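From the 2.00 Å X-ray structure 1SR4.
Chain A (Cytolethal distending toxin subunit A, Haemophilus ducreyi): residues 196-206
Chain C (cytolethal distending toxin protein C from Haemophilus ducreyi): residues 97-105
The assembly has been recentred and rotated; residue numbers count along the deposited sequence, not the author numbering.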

ATOM      1  N   ALA A 196      -6.493  -6.899   5.568  1.00  6.58           N
ATOM      2  CA  ALA A 196      -5.721  -6.981   6.810  1.00  7.29           C
ATOM      3  C   ALA A 196      -4.620  -8.033   6.867  1.00  7.42           C
ATOM      4  O   ALA A 196      -4.554  -8.926   6.018  1.00  6.79           O
ATOM      5  CB  ALA A 196      -6.731  -7.209   8.006  1.00  7.02           C
ATOM      6  N   PRO A 197      -3.740  -7.948   7.885  1.00  6.84           N
ATOM      7  CA  PRO A 197      -2.659  -8.934   8.003  1.00  6.67           C
ATOM      8  C   PRO A 197      -3.278 -10.301   8.269  1.00  7.32           C
ATOM      9  O   PRO A 197      -4.365 -10.401   8.838  1.00  8.65           O
ATOM     10  CB  PRO A 197      -1.855  -8.449   9.223  1.00  6.60           C
ATOM     11  CG  PRO A 197      -2.180  -6.958   9.306  1.00  7.30           C
ATOM     12  CD  PRO A 197      -3.658  -6.950   8.966  1.00  5.65           C
ATOM     13  N   PRO A 198      -2.591 -11.371   7.860  1.00  7.74           N
ATOM     14  CA  PRO A 198      -3.087 -12.732   8.065  1.00  8.20           C
ATOM     15  C   PRO A 198      -3.002 -13.066   9.545  1.00  9.31           C
ATOM     16  O   PRO A 198      -2.279 -12.388  10.286  1.00  9.47           O
ATOM     17  CB  PRO A 198      -2.109 -13.574   7.248  1.00  5.62           C
ATOM     18  CG  PRO A 198      -0.785 -12.845   7.485  1.00  5.61           C
ATOM     19  CD  PRO A 198      -1.215 -11.371   7.317  1.00  6.67           C
ATOM     20  N   VAL A 199      -3.738 -14.079   9.996  1.00  7.34           N
ATOM     21  CA  VAL A 199      -3.603 -14.470  11.389  1.00  7.78           C
ATOM     22  C   VAL A 199      -2.497 -15.525  11.398  1.00 10.53           C
ATOM     23  O   VAL A 199      -2.734 -16.715  11.183  1.00  9.54           O
ATOM     24  CB  VAL A 199      -4.912 -15.011  12.011  1.00  9.23           C
ATOM     25  CG1 VAL A 199      -5.743 -13.830  12.534  1.00  5.95           C
ATOM     26  CG2 VAL A 199      -5.714 -15.794  11.003  1.00  8.67           C
ATOM     27  N   LEU A 200      -1.275 -15.044  11.621  1.00 10.19           N
ATOM     28  CA  LEU A 200      -0.070 -15.876  11.641  1.00 11.60           C
ATOM     29  C   LEU A 200       0.936 -15.268  12.613  1.00 11.60           C
ATOM     30  O   LEU A 200       0.805 -14.100  12.978  1.00 11.40           O
ATOM     31  CB  LEU A 200       0.576 -15.902  10.246  1.00  9.66           C
ATOM     32  CG  LEU A 200      -0.158 -16.531   9.048  1.00  9.80           C
ATOM     33  CD1 LEU A 200       0.597 -16.246   7.758  1.00  9.71           C
ATOM     34  CD2 LEU A 200      -0.278 -18.034   9.262  1.00 10.47           C
ATOM     35  N   GLU A 201       1.925 -16.060  13.039  1.00 10.80           N
ATOM     36  CA  GLU A 201       2.989 -15.541  13.901  1.00 12.73           C
ATOM     37  C   GLU A 201       3.747 -14.599  12.965  1.00 12.32           C
ATOM     38  O   GLU A 201       4.006 -14.946  11.805  1.00 11.08           O
ATOM     39  CB  GLU A 201       3.935 -16.648  14.358  1.00 15.99           C
ATOM     40  CG  GLU A 201       3.334 -17.593  15.388  1.00 25.01           C
ATOM     41  CD  GLU A 201       3.659 -17.175  16.811  1.00 28.66           C
ATOM     42  OE1 GLU A 201       4.858 -16.974  17.124  1.00 33.89           O
ATOM     43  OE2 GLU A 201       2.722 -17.052  17.620  1.00 32.81           O
ATOM     44  N   ALA A 202       4.089 -13.418  13.470  1.00 11.11           N
ATOM     45  CA  ALA A 202       4.775 -12.397  12.677  1.00 10.32           C
ATOM     46  C   ALA A 202       6.218 -12.253  13.121  1.00 10.79           C
ATOM     47  O   ALA A 202       6.516 -12.360  14.305  1.00 11.49           O
ATOM     48  CB  ALA A 202       4.052 -11.054  12.842  1.00  7.87           C
ATOM     49  N   THR A 203       7.114 -12.019  12.170  1.00 11.47           N
ATOM     50  CA  THR A 203       8.521 -11.856  12.493  1.00  9.76           C
ATOM     51  C   THR A 203       8.871 -10.394  12.223  1.00 10.93           C
ATOM     52  O   THR A 203       8.612  -9.889  11.130  1.00  9.01           O
ATOM     53  CB  THR A 203       9.410 -12.794  11.614  1.00 10.74           C
ATOM     54  OG1 THR A 203       9.021 -14.161  11.820  1.00 10.41           O
ATOM     55  CG2 THR A 203      10.891 -12.636  11.973  1.00 10.67           C
ATOM     56  N   ALA A 204       9.428  -9.707  13.223  1.00  9.39           N
ATOM     57  CA  ALA A 204       9.824  -8.301  13.064  1.00  9.57           C
ATOM     58  C   ALA A 204      10.964  -8.187  12.054  1.00 11.00           C
ATOM     59  O   ALA A 204      11.912  -8.981  12.076  1.00 10.85           O
ATOM     60  CB  ALA A 204      10.263  -7.713  14.412  1.00 10.66           C
ATOM     61  N   VAL A 205      10.880  -7.188  11.182  1.00 11.38           N
ATOM     62  CA  VAL A 205      11.883  -6.996  10.150  1.00 12.18           C
ATOM     63  C   VAL A 205      12.605  -5.663  10.259  1.00 12.34           C
ATOM     64  O   VAL A 205      13.255  -5.234   9.312  1.00 13.04           O
ATOM     65  CB  VAL A 205      11.263  -7.112   8.736  1.00 10.84           C
ATOM     66  CG1 VAL A 205      10.758  -8.510   8.510  1.00  8.67           C
ATOM     67  CG2 VAL A 205      10.129  -6.101   8.569  1.00 12.37           C
ATOM     68  N   ASN A 206      12.494  -5.024  11.422  1.00 13.94           N
ATOM     69  CA  ASN A 206      13.151  -3.743  11.681  1.00 13.93           C
ATOM     70  C   ASN A 206      14.669  -3.908  11.693  1.00 15.08           C
ATOM     71  O   ASN A 206      15.135  -5.022  11.988  1.00 15.41           O
ATOM     72  CB  ASN A 206      12.689  -3.170  13.034  1.00 12.33           C
ATOM     73  CG  ASN A 206      12.862  -4.160  14.205  1.00 12.84           C
ATOM     74  OD1 ASN A 206      12.460  -5.323  14.126  1.00 10.89           O
ATOM     75  ND2 ASN A 206      13.440  -3.678  15.304  1.00 11.22           N
ATOM     76  OXT ASN A 206      15.375  -2.915  11.428  1.00 17.15           O
TER
ATOM     77  N   LEU C  97       6.471   2.203  15.833  1.00  8.16           N
ATOM     78  CA  LEU C  97       5.989   1.167  14.914  1.00  8.68           C
ATOM     79  C   LEU C  97       7.125   0.293  14.394  1.00  8.38           C
ATOM     80  O   LEU C  97       8.074   0.780  13.799  1.00  8.53           O
ATOM     81  CB  LEU C  97       5.255   1.793  13.713  1.00  7.00           C
ATOM     82  CG  LEU C  97       4.108   2.785  13.988  1.00  8.57           C
ATOM     83  CD1 LEU C  97       3.406   3.180  12.675  1.00  7.68           C
ATOM     84  CD2 LEU C  97       3.096   2.150  14.948  1.00  8.50           C
ATOM     85  N   ILE C  98       6.991  -1.007  14.615  1.00  8.31           N
ATOM     86  CA  ILE C  98       7.967  -2.019  14.197  1.00  8.68           C
ATOM     87  C   ILE C  98       7.291  -2.858  13.095  1.00  9.02           C
ATOM     88  O   ILE C  98       6.325  -3.563  13.366  1.00  9.63           O
ATOM     89  CB  ILE C  98       8.312  -2.983  15.382  1.00  8.69           C
ATOM     90  CG1 ILE C  98       8.935  -2.210  16.557  1.00 10.53           C
ATOM     91  CG2 ILE C  98       9.211  -4.129  14.894  1.00  9.61           C
ATOM     92  CD1 ILE C  98      10.174  -1.360  16.206  1.00  9.94           C
ATOM     93  N   PRO C  99       7.787  -2.789  11.853  1.00  9.94           N
ATOM     94  CA  PRO C  99       7.184  -3.572  10.769  1.00  9.06           C
ATOM     95  C   PRO C  99       7.512  -5.061  10.906  1.00  9.44           C
ATOM     96  O   PRO C  99       8.481  -5.435  11.571  1.00  9.64           O
ATOM     97  CB  PRO C  99       7.797  -2.957   9.501  1.00  9.40           C
ATOM     98  CG  PRO C  99       9.176  -2.564   9.952  1.00 11.44           C
ATOM     99  CD  PRO C  99       8.945  -2.003  11.375  1.00  9.25           C
ATOM    100  N   THR C 100       6.700  -5.900  10.266  1.00  9.95           N
ATOM    101  CA  THR C 100       6.880  -7.354  10.306  1.00  9.92           C
ATOM    102  C   THR C 100       6.720  -7.943   8.905  1.00 10.16           C
ATOM    103  O   THR C 100       6.342  -7.230   7.963  1.00 10.03           O
ATOM    104  CB  THR C 100       5.817  -8.038  11.187  1.00 10.35           C
ATOM    105  OG1 THR C 100       4.544  -7.958  10.541  1.00  9.51           O
ATOM    106  CG2 THR C 100       5.737  -7.383  12.546  1.00 10.45           C
ATOM    107  N   ASN C 101       6.983  -9.243   8.771  1.00  8.63           N
ATOM    108  CA  ASN C 101       6.843  -9.896   7.473  1.00  8.96           C
ATOM    109  C   ASN C 101       5.389 -10.152   7.092  1.00 10.24           C
ATOM    110  O   ASN C 101       5.124 -10.701   6.012  1.00 11.91           O
ATOM    111  CB  ASN C 101       7.633 -11.226   7.422  1.00  8.25           C
ATOM    112  CG  ASN C 101       7.173 -12.261   8.463  1.00  9.22           C
ATOM    113  OD1 ASN C 101       6.451 -11.952   9.418  1.00 10.96           O
ATOM    114  ND2 ASN C 101       7.612 -13.511   8.276  1.00  8.87           N
ATOM    115  N   THR C 102       4.442  -9.781   7.954  1.00  9.87           N
ATOM    116  CA  THR C 102       3.035  -9.999   7.601  1.00  9.45           C
ATOM    117  C   THR C 102       2.239  -8.725   7.338  1.00 10.26           C
ATOM    118  O   THR C 102       1.121  -8.797   6.811  1.00 10.62           O
ATOM    119  CB  THR C 102       2.245 -10.762   8.685  1.00  8.05           C
ATOM    120  OG1 THR C 102       2.021  -9.903   9.806  1.00  9.76           O
ATOM    121  CG2 THR C 102       2.996 -12.020   9.131  1.00  8.19           C
ATOM    122  N   GLY C 103       2.791  -7.568   7.699  1.00  8.43           N
ATOM    123  CA  GLY C 103       2.045  -6.331   7.512  1.00  7.34           C
ATOM    124  C   GLY C 103       1.445  -5.884   8.841  1.00  8.88           C
ATOM    125  O   GLY C 103       0.903  -4.787   8.959  1.00  8.22           O
ATOM    126  N   ALA C 104       1.491  -6.767   9.834  1.00  7.86           N
ATOM    127  CA  ALA C 104       1.031  -6.414  11.166  1.00  8.10           C
ATOM    128  C   ALA C 104       2.198  -5.615  11.747  1.00  9.08           C
ATOM    129  O   ALA C 104       3.318  -5.675  11.218  1.00  8.46           O
ATOM    130  CB  ALA C 104       0.818  -7.661  11.996  1.00  8.35           C
ATOM    131  N   PHE C 105       1.940  -4.894  12.833  1.00  8.43           N
ATOM    132  CA  PHE C 105       2.976  -4.119  13.497  1.00 10.06           C
ATOM    133  C   PHE C 105       3.054  -4.479  14.960  1.00 11.08           C
ATOM    134  O   PHE C 105       2.052  -4.887  15.574  1.00 10.51           O
ATOM    135  CB  PHE C 105       2.683  -2.610  13.420  1.00  8.02           C
ATOM    136  CG  PHE C 105       2.800  -2.057  12.041  1.00 10.63           C
ATOM    137  CD1 PHE C 105       4.037  -1.626  11.559  1.00  8.87           C
ATOM    138  CD2 PHE C 105       1.703  -2.063  11.187  1.00  8.68           C
ATOM    139  CE1 PHE C 105       4.184  -1.213  10.229  1.00  9.73           C
ATOM    140  CE2 PHE C 105       1.846  -1.648   9.852  1.00 10.25           C
ATOM    141  CZ  PHE C 105       3.088  -1.227   9.382  1.00  6.68           C
TER
HETATM  142  O   HOH W   1      -0.016 -11.094  11.099  1.00  8.72           O
HETATM  143  O   HOH W   2       6.750 -15.240  10.705  1.00  7.66           O

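The C-terminal stretch of subunit A lies against a strand and the turn that follows it in subunit C; together the two segments bury 606 Å². The backbones meet in a single bridge between Ala A204 and Thr C100, whose CA atoms are 4.1 Å apart. Val A205 N donates almost straight to Pro C99 O (3.0 Å), and Asn C101 N returns a bond to Thr A203 O (2.9 Å). Two CA-H...O contacts lie between them, Ala A204 CA to Pro C99 O (3.5 Å) and Thr C100 CA to Thr A203 O (3.2 Å). Pro C99 has no amide hydrogen to give, but its carbonyl still serves as acceptor.

Asn C101 extends the pairing with its side chain. With chi1 at 61° (p) and chi2 at -15°, its CA-to-CB bond points sideways, but its amide end comes nearer chain A, and Asn C101 OD1 accepts from Thr A203 N at 2.8 Å and 173°. Thr A203 is thus held at both its N and its O by one residue. Asn C101 ND2 donates to water 2 (3.1 Å), which also gives a hydrogen to Glu A201 O (3.0 Å) and lies 2.8 Å from Thr A203 OG1, a hydroxyl brought there by an m rotamer.

Thr C100 and Thr C102 both adopt p, and their hydroxyls brace the turn. Thr C100 OG1 donates to Ala C104 O (2.7 Å) and accepts from Thr C102 N (3.2 Å) and, weakly, from Gly C103 N (3.4 Å). Thr C102 OG1 accepts from Ala C104 N (3.2 Å) and donates to water 1 (2.7 Å), which in turn donates to Pro A198 O (2.7 Å), tying the turn to chain A. Gly C103, at phi 101° and psi -11°, suits its place because a CB would jam against the preceding carbonyl oxygen.

Van der Waals contacts, three of them between apolar side chains, make up much of the rest. Pro A197 sets CB 3.9 Å from Ala C104 CB. The small side chain of Ala A202 fits beside both threonines, CB lying 3.9 Å from Thr C100 CB and 3.8 Å from Thr C102 OG1. Val A205, in m, places CG2 3.9 Å from Pro C99 CG. Ile C98 (m, m) offers CG2 to Ala A204 CB (3.8 Å) and to Asn A206 OD1 (3.5 Å). Asn A206, the chain terminus, adopts p; its ND2 is bonded elsewhere in the structure, but its buried backbone N finds no partner.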